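Long-range contacts in probable chemoreceptor (Methyl-accepting chemotaxis) transmembrane protein (Rhizobium meliloti, PDB 6D8V), which probably acts as a transmembrane chemoreceptor whose sensory domain recognises quaternary ammonium compounds, with 1,1-dimethyl-prolinium bound here: residues 65-70 with 170-175; 110-115 with 144-149. One frame throughout, in Å; residues are numbered along the deposited sequence.

Interaction 1 of 2, residues 65-70 with 170-175; sequences HGFAFG and VDISLA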
loop_
_atom_site.group_PDB
_atom_site.type_symbol
_atom_site.label_atom_id
_atom_site.label_comp_id
_atom_site.label_asym_id
_atom_site.label_seq_id
_atom_site.Cartn_x
_atom_site.Cartn_y
_atom_site.Cartn_z
ATOM N N HIS A 65 2.782 13.096 -6.870
ATOM C CA HIS A 65 3.464 12.155 -5.981
ATOM C C HIS A 65 3.961 10.970 -6.807
ATOM O O HIS A 65 3.177 10.105 -7.211
ATOM C CB HIS A 65 2.532 11.719 -4.863
ATOM C CG HIS A 65 1.841 12.866 -4.200
ATOM N ND1 HIS A 65 2.434 13.621 -3.212
ATOM C CD2 HIS A 65 0.626 13.422 -4.422
ATOM C CE1 HIS A 65 1.605 14.579 -2.838
ATOM N NE2 HIS A 65 0.500 14.478 -3.555
ATOM N N GLY A 66 5.269 10.945 -7.068
ATOM C CA GLY A 66 5.852 9.880 -7.859
ATOM C C GLY A 66 5.766 8.518 -7.208
ATOM O O GLY A 66 5.824 7.501 -7.909
ATOM N N PHE A 67 5.622 8.472 -5.885
ATOM C CA PHE A 67 5.576 7.200 -5.178
ATOM C C PHE A 67 4.212 6.527 -5.251
ATOM O O PHE A 67 4.080 5.386 -4.796
ATOM C CB PHE A 67 5.990 7.408 -3.723
ATOM C CG PHE A 67 6.262 6.139 -2.978
ATOM C CD1 PHE A 67 7.216 5.236 -3.441
ATOM C CD2 PHE A 67 5.578 5.855 -1.805
ATOM C CE1 PHE A 67 7.474 4.056 -2.754
ATOM C CE2 PHE A 67 5.829 4.691 -1.104
ATOM C CZ PHE A 67 6.783 3.783 -1.584
ATOM N N ALA A 68 3.211 7.189 -5.823
ATOM C CA ALA A 68 1.899 6.589 -6.023
ATOM C C ALA A 68 1.836 5.917 -7.393
ATOM O O ALA A 68 2.130 6.548 -8.413
ATOM C CB ALA A 68 0.807 7.648 -5.894
ATOM N N PHE A 69 1.456 4.633 -7.412
ATOM C CA PHE A 69 1.328 3.911 -8.674
ATOM C C PHE A 69 0.036 4.262 -9.393
ATOM O O PHE A 69 -0.012 4.237 -10.627
ATOM C CB PHE A 69 1.385 2.400 -8.434
ATOM C CG PHE A 69 1.399 1.572 -9.700
ATOM C CD1 PHE A 69 2.592 1.299 -10.351
ATOM C CD2 PHE A 69 0.223 1.036 -10.224
ATOM C CE1 PHE A 69 2.614 0.532 -11.503
ATOM C CE2 PHE A 69 0.240 0.269 -11.380
ATOM C CZ PHE A 69 1.434 0.018 -12.017
ATOM N N GLY A 70 -1.011 4.580 -8.641
ATOM C CA GLY A 70 -2.315 4.830 -9.226
ATOM C C GLY A 70 -3.231 5.524 -8.256
ATOM O O GLY A 70 -3.037 5.478 -7.033
ATOM N N VAL A 170 -5.246 5.485 -3.124
ATOM C CA VAL A 170 -3.980 5.608 -3.834
ATOM C C VAL A 170 -3.244 4.277 -3.718
ATOM O O VAL A 170 -3.458 3.518 -2.765
ATOM C CB VAL A 170 -3.159 6.775 -3.234
ATOM C CG1 VAL A 170 -1.732 6.785 -3.743
ATOM C CG2 VAL A 170 -3.849 8.086 -3.531
ATOM N N ASP A 171 -2.368 3.983 -4.683
ATOM C CA ASP A 171 -1.705 2.677 -4.720
ATOM C C ASP A 171 -0.195 2.805 -4.598
ATOM O O ASP A 171 0.403 3.752 -5.109
ATOM C CB ASP A 171 -2.027 1.891 -6.003
ATOM C CG ASP A 171 -3.504 1.670 -6.183
ATOM O OD1 ASP A 171 -4.242 1.655 -5.166
ATOM O OD2 ASP A 171 -3.929 1.521 -7.345
ATOM N N ILE A 172 0.407 1.835 -3.917
ATOM C CA ILE A 172 1.852 1.678 -3.833
ATOM C C ILE A 172 2.174 0.307 -4.398
ATOM O O ILE A 172 1.773 -0.716 -3.826
ATOM C CB ILE A 172 2.368 1.802 -2.392
ATOM C CG1 ILE A 172 1.896 3.112 -1.752
ATOM C CG2 ILE A 172 3.881 1.715 -2.372
ATOM C CD1 ILE A 172 2.424 3.332 -0.343
ATOM N N SER A 173 2.869 0.284 -5.530
ATOM C CA SER A 173 3.251 -0.982 -6.129
ATOM C C SER A 173 4.289 -1.671 -5.259
ATOM O O SER A 173 5.153 -1.023 -4.658
ATOM C CB SER A 173 3.801 -0.762 -7.535
ATOM O OG SER A 173 5.144 -0.325 -7.500
ATOM N N LEU A 174 4.195 -2.997 -5.174
ATOM C CA LEU A 174 5.180 -3.725 -4.391
ATOM C C LEU A 174 6.585 -3.535 -4.943
ATOM O O LEU A 174 7.564 -3.711 -4.205
ATOM C CB LEU A 174 4.810 -5.203 -4.334
ATOM C CG LEU A 174 4.052 -5.704 -3.100
ATOM C CD1 LEU A 174 3.059 -4.686 -2.614
ATOM C CD2 LEU A 174 3.341 -7.015 -3.426
ATOM N N ALA A 175 6.704 -3.164 -6.221
ATOM C CA ALA A 175 7.999 -2.843 -6.811
ATOM C C ALA A 175 8.538 -1.516 -6.296
ATOM O O ALA A 175 9.721 -1.415 -5.949
ATOM C CB ALA A 175 7.879 -2.808 -8.327
#

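Interaction 2 of 2, residues 110-115 with 144-149; sequences NIQLST and GTDVPT. With PBE (1,1-dimethyl-prolinium), chain C.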
loop_
_atom_site.group_PDB
_atom_site.type_symbol
_atom_site.label_atom_id
_atom_site.label_comp_id
_atom_site.label_asym_id
_atom_site.label_seq_id
_atom_site.Cartn_x
_atom_site.Cartn_y
_atom_site.Cartn_z
ATOM N N ASN A 110 3.936 5.477 -18.264
ATOM C CA ASN A 110 3.011 6.547 -18.609
ATOM C C ASN A 110 1.675 6.298 -17.914
ATOM O O ASN A 110 1.443 5.234 -17.335
ATOM C CB ASN A 110 2.835 6.660 -20.133
ATOM C CG ASN A 110 3.938 7.480 -20.792
ATOM O OD1 ASN A 110 4.965 6.944 -21.212
ATOM N ND2 ASN A 110 3.729 8.788 -20.879
ATOM N N ILE A 111 0.794 7.295 -17.952
ATOM C CA ILE A 111 -0.460 7.265 -17.204
ATOM C C ILE A 111 -1.602 6.935 -18.148
ATOM O O ILE A 111 -1.705 7.512 -19.238
ATOM C CB ILE A 111 -0.728 8.595 -16.483
ATOM C CG1 ILE A 111 0.524 9.051 -15.724
ATOM C CG2 ILE A 111 -1.912 8.448 -15.535
ATOM C CD1 ILE A 111 1.332 10.120 -16.465
ATOM N N GLN A 112 -2.471 6.025 -17.721
ATOM C CA GLN A 112 -3.606 5.601 -18.523
ATOM C C GLN A 112 -4.853 5.576 -17.657
ATOM O O GLN A 112 -4.777 5.424 -16.433
ATOM C CB GLN A 112 -3.387 4.215 -19.125
ATOM C CG GLN A 112 -3.108 3.177 -18.058
ATOM C CD GLN A 112 -3.013 1.780 -18.609
ATOM O OE1 GLN A 112 -2.472 1.561 -19.692
ATOM N NE2 GLN A 112 -3.543 0.820 -17.866
ATOM N N LEU A 113 -6.001 5.702 -18.311
ATOM C CA LEU A 113 -7.292 5.688 -17.643
ATOM C C LEU A 113 -7.876 4.284 -17.742
ATOM O O LEU A 113 -8.271 3.850 -18.828
ATOM C CB LEU A 113 -8.234 6.710 -18.274
ATOM C CG LEU A 113 -9.265 7.388 -17.370
ATOM C CD1 LEU A 113 -10.172 8.280 -18.209
ATOM C CD2 LEU A 113 -10.079 6.376 -16.577
ATOM N N SER A 114 -7.943 3.586 -16.619
ATOM C CA SER A 114 -8.458 2.228 -16.590
ATOM C C SER A 114 -9.866 2.218 -15.993
ATOM O O SER A 114 -10.517 3.256 -15.853
ATOM C CB SER A 114 -7.494 1.329 -15.811
ATOM O OG SER A 114 -6.153 1.577 -16.199
ATOM N N THR A 115 -10.348 1.025 -15.659
ATOM C CA THR A 115 -11.608 0.866 -14.948
ATOM C C THR A 115 -11.602 -0.515 -14.317
ATOM O O THR A 115 -10.954 -1.435 -14.825
ATOM C CB THR A 115 -12.824 1.039 -15.864
ATOM O OG1 THR A 115 -12.797 2.342 -16.458
ATOM C CG2 THR A 115 -14.108 0.887 -15.066
ATOM N N GLY A 144 -7.405 -3.532 -12.525
ATOM C CA GLY A 144 -7.527 -2.546 -13.582
ATOM C C GLY A 144 -6.213 -2.056 -14.154
ATOM O O GLY A 144 -6.231 -1.244 -15.085
ATOM N N THR A 145 -5.087 -2.514 -13.620
ATOM C CA THR A 145 -3.796 -2.059 -14.114
ATOM C C THR A 145 -3.549 -2.598 -15.520
ATOM O O THR A 145 -4.025 -3.674 -15.893
ATOM C CB THR A 145 -2.677 -2.500 -13.168
ATOM O OG1 THR A 145 -2.701 -3.928 -13.023
ATOM C CG2 THR A 145 -2.867 -1.865 -11.804
ATOM N N ASP A 146 -2.813 -1.821 -16.312
ATOM C CA ASP A 146 -2.401 -2.251 -17.642
ATOM C C ASP A 146 -1.862 -3.667 -17.571
ATOM O O ASP A 146 -2.469 -4.615 -18.081
ATOM C CB ASP A 146 -1.337 -1.307 -18.208
ATOM C CG ASP A 146 -0.804 -1.767 -19.549
ATOM O OD1 ASP A 146 -1.404 -2.686 -20.148
ATOM O OD2 ASP A 146 0.213 -1.208 -20.003
ATOM N N VAL A 147 -0.722 -3.811 -16.914
ATOM C CA VAL A 147 -0.120 -5.119 -16.704
ATOM C C VAL A 147 -0.377 -5.524 -15.259
ATOM O O VAL A 147 -0.318 -4.678 -14.355
ATOM C CB VAL A 147 1.375 -5.091 -17.047
ATOM C CG1 VAL A 147 2.127 -6.113 -16.235
ATOM C CG2 VAL A 147 1.559 -5.325 -18.533
ATOM N N PRO A 148 -0.695 -6.791 -15.008
ATOM C CA PRO A 148 -0.889 -7.252 -13.629
ATOM C C PRO A 148 0.257 -6.810 -12.732
ATOM O O PRO A 148 1.435 -7.001 -13.053
ATOM C CB PRO A 148 -0.942 -8.777 -13.777
ATOM C CG PRO A 148 -1.409 -9.007 -15.173
ATOM C CD PRO A 148 -0.892 -7.863 -15.997
ATOM N N THR A 149 -0.092 -6.205 -11.601
ATOM C CA THR A 149 0.918 -5.686 -10.692
ATOM C C THR A 149 0.422 -5.818 -9.260
ATOM O O THR A 149 -0.740 -5.534 -8.965
ATOM C CB THR A 149 1.265 -4.222 -11.011
ATOM O OG1 THR A 149 0.060 -3.471 -11.176
ATOM C CG2 THR A 149 2.092 -4.121 -12.287
HETATM N N PBE C . -7.593 -0.624 -7.976
HETATM C CD PBE C . -8.029 -0.128 -6.848
HETATM C CA PBE C . -7.818 -2.111 -7.757
HETATM C CB PBE C . -9.260 -2.121 -7.108
HETATM C CG PBE C . -9.328 -1.045 -6.451
HETATM C CE PBE C . -8.391 -0.092 -9.101
HETATM C CF PBE C . -6.157 -0.328 -8.152
HETATM C C PBE C . -7.754 -2.955 -8.928
HETATM O O PBE C . -8.253 -4.113 -8.880
HETATM O OXT PBE C . -7.187 -2.567 -9.983
#

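Interaction 1 of 2, residues 65-70 with 170-175
The backbone carbonyl Asp171 O receives two contacts from the Ala68-Phe69 peptide: Phe69 N donates a hydrogen bond of 2.7 Å to Asp171 O, arriving 37° above the carbonyl plane, and Ala68 CA adds a CA-H...O contact at 3.3 Å to the same oxygen. One residue further on, the direction of donation reverses, with Asp171 N bonded to Gly70 O at 2.9 Å; Val170 CA brings a second CA-H...O contact to that acceptor. Together they tie the loop after helix 60-64, at its entry into strand 70-75, to the end of strand 163-173, within the antiparallel sheet of the first PDC (Cache) sensor module. Apolar groups fill in around this backbone junction. Ala68 CB lies 3.4 Å from Val170 CG1, while the Phe67 ring, with CG anti to the backbone N (chi1 -168°), meets Ile172 obliquely, Phe67 CZ standing 3.6 Å from Ile172 CG2. Arg180 makes a cation-pi contact with this ring, and helix 2-45 packs on both Phe67 and Ile172. Phe69 CD1 rests 3.7 Å from Ser173 CB, and Ser173 is the N-cap residue of helix 174-183, its OG accepting a bond from Ala176 N. Asp171 itself belongs to the ligand pocket, where its OD1 is hydrogen-bonded to Ser153 OG and Trp72 NE1.

Interaction 2 of 2, residues 110-115 with 144-149
Gln112 and Asp146 are brought together by two different first torsions: Gln112 CG lies between the backbone N and the carbonyl carbon (chi1 57°), with the chain extended beyond it, whereas Asp146 CG stands anti to its backbone N (chi1 176°). The two side chains cross at about a right angle, amide and carboxylate planes turned 37° apart. What the amide meets is the root of the aspartate, Gln112 CD lying 3.5 Å from Asp146 CB. The carboxylate is engaged by another group, Asp146 OD2 forming a salt bridge with Arg107 NE. Gln112 NE2 also donates to Ser114 OG at 3.2 Å, a bond within its own strand whose acceptor is tilted from the amide plane and which would limit, rather than fix, the rotation of the amide. An alanine in place of Gln112 would probably leave Ser114 OG without this donor and open a gap beside Asp146 CB. Further along, Ser114 OG lies 3.0 Å from Gly144 O, and Thr115 O comes within 3.8 Å of Gly144 CA. Gly144 is where the contact reaches the ligand pocket: Gly144 N donates to the carboxylate oxygen OXT of 1,1-dimethyl-prolinium at 2.7 Å, alongside a second backbone donor, Glu143 N. Next in the loop, Thr145 OG1 donates to Val147 O at 2.8 Å, from above the carbonyl plane. Strand 111-115 pairs antiparallel with strand 101-105 through the backbones of Gln112 with Ser104 and Ser114 with Tyr102, and the loop packed against it links strand 140-142 to strand 149-160, two strands of the same sheet, with a backbone hydrogen bond between Thr149 and Ala142.

Both interactions belong to one sensor module and reach the same sheet, with centres about 12 Å apart; along the chain, interaction 2 is nested inside the loop that interaction 1 closes. They meet directly at the Phe69 ring, where Phe69 CE2 lies 3.7 Å from Thr149 OG1 and 3.8 Å from Thr145 CG2. The ligand joins them a second time, through its opposite chemical poles. Asp171 of interaction 1 stands at the quaternary ammonium group, its side chain about 3 Å from 1,1-dimethyl-prolinium (nearest atoms) and its OD2 turned to the methyl carbon CF, consistent with charge pairing to the cation, while the 144-149 loop of interaction 2 faces the carboxylate end.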